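Local coordinates for protein phosphoribosyl-aminoimidazole carboxylase (Aspergillus clavatus, PDB 3K5I) that probably uses ATP and bicarbonate to convert 5-aminoimidazole ribonucleotide into N5-carboxyaminoimidazole ribonucleotide, a step of purine biosynthesis, at residues Gly36-Glu41 with Ser295-Ile300; Pro59-Gln62 with Gly68-Thr71; Tyr100-Val105 with Val109-Ser114. One frame throughout, in Å; residues are numbered along the deposited sequence.

Interaction 1: residues Gly36-Glu41 with Ser295-Ile300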
loop_
_atom_site.group_PDB
_atom_site.type_symbol
_atom_site.label_atom_id
_atom_site.label_comp_id
_atom_site.label_asym_id
_atom_site.label_seq_id
_atom_site.Cartn_x
_atom_site.Cartn_y
_atom_site.Cartn_z
ATOM N N GLY A 36 -4.489 10.879 -7.761
ATOM C CA GLY A 36 -3.792 10.345 -8.890
ATOM C C GLY A 36 -2.746 9.563 -8.245
ATOM O O GLY A 36 -2.482 8.486 -8.761
ATOM N N ARG A 37 -2.186 10.032 -7.140
ATOM C CA ARG A 37 -1.123 9.148 -6.582
ATOM C C ARG A 37 -1.554 7.784 -6.012
ATOM O O ARG A 37 -0.843 6.767 -6.038
ATOM C CB ARG A 37 -0.339 9.947 -5.539
ATOM C CG ARG A 37 0.923 9.296 -4.993
ATOM C CD ARG A 37 1.394 10.075 -3.754
ATOM N NE ARG A 37 2.526 9.518 -2.982
ATOM C CZ ARG A 37 3.750 10.039 -3.019
ATOM N NH1 ARG A 37 4.011 11.059 -3.833
ATOM N NH2 ARG A 37 4.698 9.531 -2.250
ATOM N N MET A 38 -2.713 7.759 -5.380
ATOM C CA MET A 38 -3.179 6.511 -4.824
ATOM C C MET A 38 -3.507 5.634 -6.011
ATOM O O MET A 38 -3.285 4.412 -6.012
ATOM C CB MET A 38 -4.362 6.720 -3.866
ATOM C CG MET A 38 -3.679 7.116 -2.581
ATOM S SD MET A 38 -4.713 7.499 -1.175
ATOM C CE MET A 38 -5.396 8.903 -1.688
ATOM N N LEU A 39 -3.997 6.264 -7.065
ATOM C CA LEU A 39 -4.271 5.437 -8.239
ATOM C C LEU A 39 -2.983 4.752 -8.737
ATOM O O LEU A 39 -3.020 3.563 -9.027
ATOM C CB LEU A 39 -5.026 6.205 -9.335
ATOM C CG LEU A 39 -5.673 5.266 -10.370
ATOM C CD1 LEU A 39 -6.961 4.499 -9.998
ATOM C CD2 LEU A 39 -5.859 5.955 -11.710
ATOM N N VAL A 40 -1.866 5.482 -8.834
ATOM C CA VAL A 40 -0.564 4.950 -9.273
ATOM C C VAL A 40 -0.107 3.908 -8.274
ATOM O O VAL A 40 0.338 2.834 -8.666
ATOM C CB VAL A 40 0.529 6.047 -9.484
ATOM C CG1 VAL A 40 1.814 5.531 -10.266
ATOM C CG2 VAL A 40 -0.085 7.143 -10.323
ATOM N N GLU A 41 -0.234 4.122 -6.978
ATOM C CA GLU A 41 0.190 2.953 -6.231
ATOM C C GLU A 41 -0.530 1.717 -6.761
ATOM O O GLU A 41 0.058 0.638 -6.994
ATOM C CB GLU A 41 -0.212 3.108 -4.793
ATOM C CG GLU A 41 0.082 4.541 -4.384
ATOM C CD GLU A 41 -0.269 4.742 -2.921
ATOM O OE1 GLU A 41 -1.269 4.155 -2.485
ATOM O OE2 GLU A 41 0.433 5.383 -2.122
ATOM N N SER A 295 -13.931 10.192 0.545
ATOM C CA SER A 295 -14.748 9.308 1.393
ATOM C C SER A 295 -14.352 7.866 1.307
ATOM O O SER A 295 -14.722 7.050 2.164
ATOM C CB SER A 295 -16.254 9.449 1.103
ATOM O OG SER A 295 -16.851 8.450 0.290
ATOM N N GLY A 296 -13.613 7.545 0.254
ATOM C CA GLY A 296 -13.219 6.152 0.126
ATOM C C GLY A 296 -11.777 5.796 0.471
ATOM O O GLY A 296 -11.323 4.639 0.284
ATOM N N HIS A 297 -11.034 6.723 1.055
ATOM C CA HIS A 297 -9.666 6.320 1.378
ATOM C C HIS A 297 -9.473 5.107 2.286
ATOM O O HIS A 297 -8.447 4.375 2.147
ATOM C CB HIS A 297 -8.810 7.516 1.858
ATOM C CG HIS A 297 -8.750 8.638 0.888
ATOM N ND1 HIS A 297 -9.048 8.458 -0.442
ATOM C CD2 HIS A 297 -8.267 9.899 1.011
ATOM C CE1 HIS A 297 -8.845 9.597 -1.083
ATOM N NE2 HIS A 297 -8.372 10.484 -0.224
ATOM N N TYR A 298 -10.465 4.923 3.172
ATOM C CA TYR A 298 -10.409 3.814 4.106
ATOM C C TYR A 298 -10.376 2.471 3.354
ATOM O O TYR A 298 -9.984 1.414 3.907
ATOM C CB TYR A 298 -11.589 3.808 5.097
ATOM C CG TYR A 298 -12.808 3.243 4.407
ATOM C CD1 TYR A 298 -13.630 4.121 3.693
ATOM C CD2 TYR A 298 -13.097 1.876 4.393
ATOM C CE1 TYR A 298 -14.727 3.614 3.013
ATOM C CE2 TYR A 298 -14.243 1.328 3.703
ATOM C CZ TYR A 298 -15.063 2.237 3.021
ATOM O OH TYR A 298 -16.233 1.942 2.288
ATOM N N THR A 299 -10.730 2.482 2.071
ATOM C CA THR A 299 -10.756 1.184 1.369
ATOM C C THR A 299 -9.421 0.454 1.242
ATOM O O THR A 299 -9.344 -0.808 1.079
ATOM C CB THR A 299 -11.486 1.361 0.049
ATOM O OG1 THR A 299 -10.844 2.412 -0.716
ATOM C CG2 THR A 299 -12.952 1.740 0.386
ATOM N N ILE A 300 -8.359 1.261 1.304
ATOM C CA ILE A 300 -7.004 0.722 1.205
ATOM C C ILE A 300 -6.706 -0.272 2.270
ATOM O O ILE A 300 -6.335 -1.400 2.014
ATOM C CB ILE A 300 -5.961 1.814 1.350
ATOM C CG1 ILE A 300 -6.023 2.671 0.080
ATOM C CG2 ILE A 300 -4.614 1.128 1.269
ATOM C CD1 ILE A 300 -5.004 3.873 -0.068
#
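Gly296 O is approached by both the N and the OG1 of Thr299, at the turn from which His297 and Ile300 reach across to Met38. The bond from Thr299 N to Gly296 O is 2.9 Å long; the one from Thr299 OG1 is modelled as very short, so its exact length is doubtful. The backbone bond closes a type I beta turn, and Ile300 N follows by donating to His297 O at 3.2 Å.

On the other side, Met38 runs out extended from its helix and folds only at the last bond (chi3 -69°), which lays its methyl over one face of the His297 imidazole. CE sits 3.7 Å from the centroid of the His297 ring, a CH-pi contact displaced toward the CE1 and NE2 rim. The sulfur lies over the same face, with SD 4.5 Å from the His297 centroid and 9° off the normal, so methyl and sulfur both address the ring. Met38 SD also rests against the delta methyl, CD1, of Ile300 at 3.8 Å, the two side chains crossing at about a right angle. Glu41 OE1 only brushes that methyl; its salt bridge is to Arg45 of the second subunit.

His297 is itself steadied by a stack with the ring of His376. Helix 34-46 of the preATP-grasp region, whose Gly36 touches the bound 5-aminoimidazole ribonucleotide, thus leans on a turn of the ATP-grasp range leading into helix 299-302, while Phe308 of helix 307-315 packs against Met38 and Gln307 against His297.

Interaction 2: residues Pro59-Gln62 with Gly68-Thr71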
loop_
_atom_site.group_PDB
_atom_site.type_symbol
_atom_site.label_atom_id
_atom_site.label_comp_id
_atom_site.label_asym_id
_atom_site.label_seq_id
_atom_site.Cartn_x
_atom_site.Cartn_y
_atom_site.Cartn_z
ATOM N N PRO A 59 2.573 14.826 -7.047
ATOM C CA PRO A 59 2.411 13.634 -6.207
ATOM C C PRO A 59 2.384 12.250 -6.812
ATOM O O PRO A 59 2.959 11.310 -6.251
ATOM C CB PRO A 59 1.181 13.899 -5.364
ATOM C CG PRO A 59 1.329 15.426 -5.183
ATOM C CD PRO A 59 1.677 15.908 -6.603
ATOM N N ALA A 60 1.821 12.202 -8.010
ATOM C CA ALA A 60 1.703 10.942 -8.736
ATOM C C ALA A 60 2.866 10.564 -9.624
ATOM O O ALA A 60 3.210 9.401 -9.810
ATOM C CB ALA A 60 0.268 10.777 -9.394
ATOM N N LYS A 61 3.506 11.599 -10.131
ATOM C CA LYS A 61 4.662 11.438 -10.996
ATOM C C LYS A 61 5.804 10.948 -10.131
ATOM O O LYS A 61 6.556 10.097 -10.593
ATOM C CB LYS A 61 5.018 12.798 -11.580
ATOM C CG LYS A 61 3.957 13.311 -12.543
ATOM C CD LYS A 61 4.703 14.478 -13.297
ATOM C CE LYS A 61 3.998 14.790 -14.630
ATOM N NZ LYS A 61 3.407 16.121 -14.579
ATOM N N GLN A 62 5.843 11.471 -8.899
ATOM C CA GLN A 62 6.805 11.143 -7.878
ATOM C C GLN A 62 7.048 9.662 -7.636
ATOM O O GLN A 62 8.180 9.301 -7.218
ATOM C CB GLN A 62 6.539 11.875 -6.582
ATOM C CG GLN A 62 6.587 13.368 -6.767
ATOM C CD GLN A 62 6.378 14.026 -5.414
ATOM O OE1 GLN A 62 6.638 13.464 -4.333
ATOM N NE2 GLN A 62 5.826 15.217 -5.459
ATOM N N GLY A 68 6.512 8.691 -19.911
ATOM C CA GLY A 68 5.244 9.105 -20.521
ATOM C C GLY A 68 4.395 10.250 -19.978
ATOM O O GLY A 68 3.335 10.611 -20.526
ATOM N N HIS A 69 4.816 10.805 -18.853
ATOM C CA HIS A 69 3.981 11.843 -18.311
ATOM C C HIS A 69 3.985 13.042 -19.268
ATOM O O HIS A 69 4.846 13.231 -20.129
ATOM C CB HIS A 69 4.538 12.191 -16.890
ATOM C CG HIS A 69 4.536 11.039 -15.920
ATOM N ND1 HIS A 69 3.407 10.289 -15.663
ATOM C CD2 HIS A 69 5.516 10.531 -15.121
ATOM C CE1 HIS A 69 3.706 9.356 -14.776
ATOM N NE2 HIS A 69 4.978 9.481 -14.424
ATOM N N VAL A 70 3.013 13.896 -18.980
ATOM C CA VAL A 70 2.906 15.127 -19.704
ATOM C C VAL A 70 2.915 16.240 -18.710
ATOM O O VAL A 70 2.125 16.257 -17.783
ATOM C CB VAL A 70 1.641 15.154 -20.520
ATOM C CG1 VAL A 70 1.689 16.401 -21.421
ATOM C CG2 VAL A 70 1.615 13.819 -21.327
ATOM N N THR A 71 3.805 17.188 -18.943
ATOM C CA THR A 71 3.928 18.392 -18.137
ATOM C C THR A 71 2.921 19.475 -18.620
ATOM O O THR A 71 2.789 19.757 -19.802
ATOM C CB THR A 71 5.282 18.932 -18.416
ATOM O OG1 THR A 71 6.203 17.920 -17.975
ATOM C CG2 THR A 71 5.344 20.252 -17.724
#
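Apolar contact comes first: Lys61 and His69 run alongside one another, pointing opposite ways, the lysine chain passing over one face of the imidazole. Lys61 CG lies 4.2 Å from the centroid of the His69 ring and 13° off its normal, a CH-pi contact shifted toward the CG and CD2 rim. Further out, Lys61 CE meets His69 CB at 3.5 Å. A bend at the last torsion (chi4 113°) then swings the ammonium off the line of the chain, toward the neighbouring strand backbone.

The polar contact is slighter. Lys61 NZ gives Val70 O a weak bond of 3.5 Å; its stronger partner is Ala55 O, and Asp56 makes only a long, weak ion pair with it. His69 is gripped at both ring nitrogens: ND1 bonds to Val52 N and NE2 to Ser64 O, a pattern consistent with the proton on NE2. Two such bonds fix the rotation of the ring.

Seen in the fold, the loop 59-62 follows strand 49-54 and is folded back over the start of strand 70-71. Ala60 packs on Arg37 and Val40 of helix 34-46, Lys61 lies on Val52, and Val70 pairs through its backbone with Val52, adding strand 70-71 to the edge of the parallel sheet beside strand 49-54.

Interaction 3: residues Tyr100-Val105 with Val109-Ser114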
loop_
_atom_site.group_PDB
_atom_site.type_symbol
_atom_site.label_atom_id
_atom_site.label_comp_id
_atom_site.label_asym_id
_atom_site.label_seq_id
_atom_site.Cartn_x
_atom_site.Cartn_y
_atom_site.Cartn_z
ATOM N N TYR A 100 -13.639 19.752 -23.274
ATOM C CA TYR A 100 -13.784 20.088 -24.701
ATOM C C TYR A 100 -12.652 19.442 -25.478
ATOM O O TYR A 100 -12.880 18.795 -26.503
ATOM C CB TYR A 100 -13.862 21.594 -24.891
ATOM C CG TYR A 100 -15.156 22.096 -24.295
ATOM C CD1 TYR A 100 -16.329 22.143 -25.051
ATOM C CD2 TYR A 100 -15.206 22.504 -22.981
ATOM C CE1 TYR A 100 -17.508 22.583 -24.496
ATOM C CE2 TYR A 100 -16.359 22.985 -22.423
ATOM C CZ TYR A 100 -17.533 22.985 -23.165
ATOM O OH TYR A 100 -18.661 23.565 -22.641
ATOM N N ALA A 101 -11.451 19.534 -24.921
ATOM C CA ALA A 101 -10.309 18.872 -25.530
ATOM C C ALA A 101 -10.701 17.398 -25.526
ATOM O O ALA A 101 -10.400 16.701 -26.479
ATOM C CB ALA A 101 -9.058 18.964 -24.638
ATOM N N LEU A 102 -11.301 16.886 -24.452
ATOM C CA LEU A 102 -11.717 15.465 -24.379
ATOM C C LEU A 102 -12.756 15.045 -25.438
ATOM O O LEU A 102 -12.655 13.946 -26.005
ATOM C CB LEU A 102 -12.253 15.046 -23.010
ATOM C CG LEU A 102 -11.417 14.891 -21.720
ATOM C CD1 LEU A 102 -12.252 14.583 -20.449
ATOM C CD2 LEU A 102 -10.270 13.903 -21.836
ATOM N N GLU A 103 -13.742 15.910 -25.708
ATOM C CA GLU A 103 -14.734 15.630 -26.755
ATOM C C GLU A 103 -13.934 15.602 -28.105
ATOM O O GLU A 103 -14.173 14.809 -28.995
ATOM C CB GLU A 103 -15.779 16.755 -26.754
ATOM C CG GLU A 103 -16.896 16.684 -27.851
ATOM C CD GLU A 103 -17.898 17.863 -27.779
ATOM O OE1 GLU A 103 -17.510 18.855 -27.076
ATOM O OE2 GLU A 103 -19.013 17.795 -28.378
ATOM N N GLU A 104 -12.941 16.467 -28.244
ATOM C CA GLU A 104 -12.186 16.514 -29.466
ATOM C C GLU A 104 -11.409 15.270 -29.737
ATOM O O GLU A 104 -11.246 14.860 -30.894
ATOM C CB GLU A 104 -11.080 17.535 -29.343
ATOM C CG GLU A 104 -10.892 18.450 -30.517
ATOM C CD GLU A 104 -10.697 19.848 -29.976
ATOM O OE1 GLU A 104 -11.565 20.708 -30.229
ATOM O OE2 GLU A 104 -9.714 20.069 -29.234
ATOM N N VAL A 105 -10.882 14.703 -28.663
ATOM C CA VAL A 105 -10.071 13.510 -28.855
ATOM C C VAL A 105 -10.782 12.178 -28.660
ATOM O O VAL A 105 -10.138 11.119 -28.702
ATOM C CB VAL A 105 -8.712 13.624 -28.161
ATOM C CG1 VAL A 105 -7.867 14.659 -28.913
ATOM C CG2 VAL A 105 -8.907 14.037 -26.701
ATOM N N VAL A 109 -8.978 7.780 -28.388
ATOM C CA VAL A 109 -8.757 7.012 -27.187
ATOM C C VAL A 109 -10.111 6.891 -26.496
ATOM O O VAL A 109 -11.055 7.673 -26.744
ATOM C CB VAL A 109 -7.776 7.750 -26.277
ATOM C CG1 VAL A 109 -8.439 9.036 -25.846
ATOM C CG2 VAL A 109 -7.340 6.863 -25.100
ATOM N N LYS A 110 -10.205 5.880 -25.646
ATOM C CA LYS A 110 -11.446 5.688 -24.867
ATOM C C LYS A 110 -11.374 6.657 -23.701
ATOM O O LYS A 110 -10.271 7.006 -23.232
ATOM C CB LYS A 110 -11.557 4.294 -24.223
ATOM C CG LYS A 110 -11.900 3.124 -25.138
ATOM C CD LYS A 110 -10.863 2.024 -24.857
ATOM C CE LYS A 110 -11.312 0.574 -25.146
ATOM N NZ LYS A 110 -10.226 -0.471 -24.943
ATOM N N ILE A 111 -12.552 7.070 -23.238
ATOM C CA ILE A 111 -12.542 8.002 -22.101
ATOM C C ILE A 111 -13.409 7.456 -20.999
ATOM O O ILE A 111 -14.582 7.256 -21.207
ATOM C CB ILE A 111 -12.948 9.469 -22.422
ATOM C CG1 ILE A 111 -12.098 10.010 -23.612
ATOM C CG2 ILE A 111 -12.948 10.323 -21.077
ATOM C CD1 ILE A 111 -12.701 11.173 -24.551
ATOM N N GLU A 112 -12.874 7.264 -19.805
ATOM C CA GLU A 112 -13.749 6.736 -18.766
ATOM C C GLU A 112 -13.386 7.354 -17.409
ATOM O O GLU A 112 -12.231 7.321 -16.969
ATOM C CB GLU A 112 -13.585 5.203 -18.732
ATOM C CG GLU A 112 -13.954 4.380 -20.004
ATOM C CD GLU A 112 -15.429 4.459 -20.410
ATOM O OE1 GLU A 112 -16.227 5.131 -19.746
ATOM O OE2 GLU A 112 -15.826 3.879 -21.435
ATOM N N PRO A 113 -14.371 7.898 -16.715
ATOM C CA PRO A 113 -15.750 7.982 -17.213
ATOM C C PRO A 113 -15.955 8.978 -18.403
ATOM O O PRO A 113 -15.079 9.744 -18.844
ATOM C CB PRO A 113 -16.524 8.396 -15.940
ATOM C CG PRO A 113 -15.540 9.309 -15.209
ATOM C CD PRO A 113 -14.164 8.691 -15.478
ATOM N N SER A 114 -17.136 9.031 -18.985
ATOM C CA SER A 114 -17.362 9.937 -20.130
ATOM C C SER A 114 -17.121 11.443 -20.045
ATOM O O SER A 114 -17.462 12.048 -19.030
ATOM C CB SER A 114 -18.817 9.811 -20.583
ATOM O OG SER A 114 -19.590 10.717 -19.842
#
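Leu102 and Ile111 meet where the helix faces the strand that follows it. Ile111 has its CG1 branch anti to the carbonyl carbon (chi1 -52°), which, with CD1 extended at chi2 (153°), brings the delta methyl to the helix backbone. CD1 ends 4.2 Å from Leu102 CB, an ordinary apolar contact. The same methyl is modelled 3.1 Å from Leu102 O, too close to be comfortable, and that length is best treated as doubtful.

Leu102 also sets its CG beside its own backbone N, but the rest of its side chain touches Val97, Val90 and Trp115, leaving CB as the part that Ile111 touches. One turn on, the helix and the strand segment draw together again at Val105 and Val109. Val109 keeps CG1 between its backbone N and carbonyl carbon (chi1 65°), and that methyl lies 3.9 Å from Val105 O. Val105 O also comes within 3.5 Å of Val109 N without forming a hydrogen bond.

Beyond the strand, a cis peptide precedes Pro113, and Ser114 OG caps Ala117 N at the start of helix 115-121. Helix 99-105 packing on strand 110-111, which lies parallel to strand 89-92, is the second half of a beta-alpha-beta crossover, the repeating unit of the Rossmann-like preATP-grasp domain.

Interactions 2 and 3 belong to the same parallel sheet but to its two outermost strands, 70-71 and 110-111, with centres about 20 Å apart and no direct touch. Along the chain interaction 2 closes before interaction 3 opens, and both are nested in the long loop that interaction 1 closes. That first contact links the preATP-grasp range to the ATP-grasp range. Its centre is about 17 Å from that of interaction 2, yet the two join: Arg37 NH1 probably bonds Pro59 O, and Ala60 packs on the helix backbone. Interactions 1 and 2 also reach the second subunit, so the sheet's local packing, the interdomain contact and the dimer meet around helix 34-46.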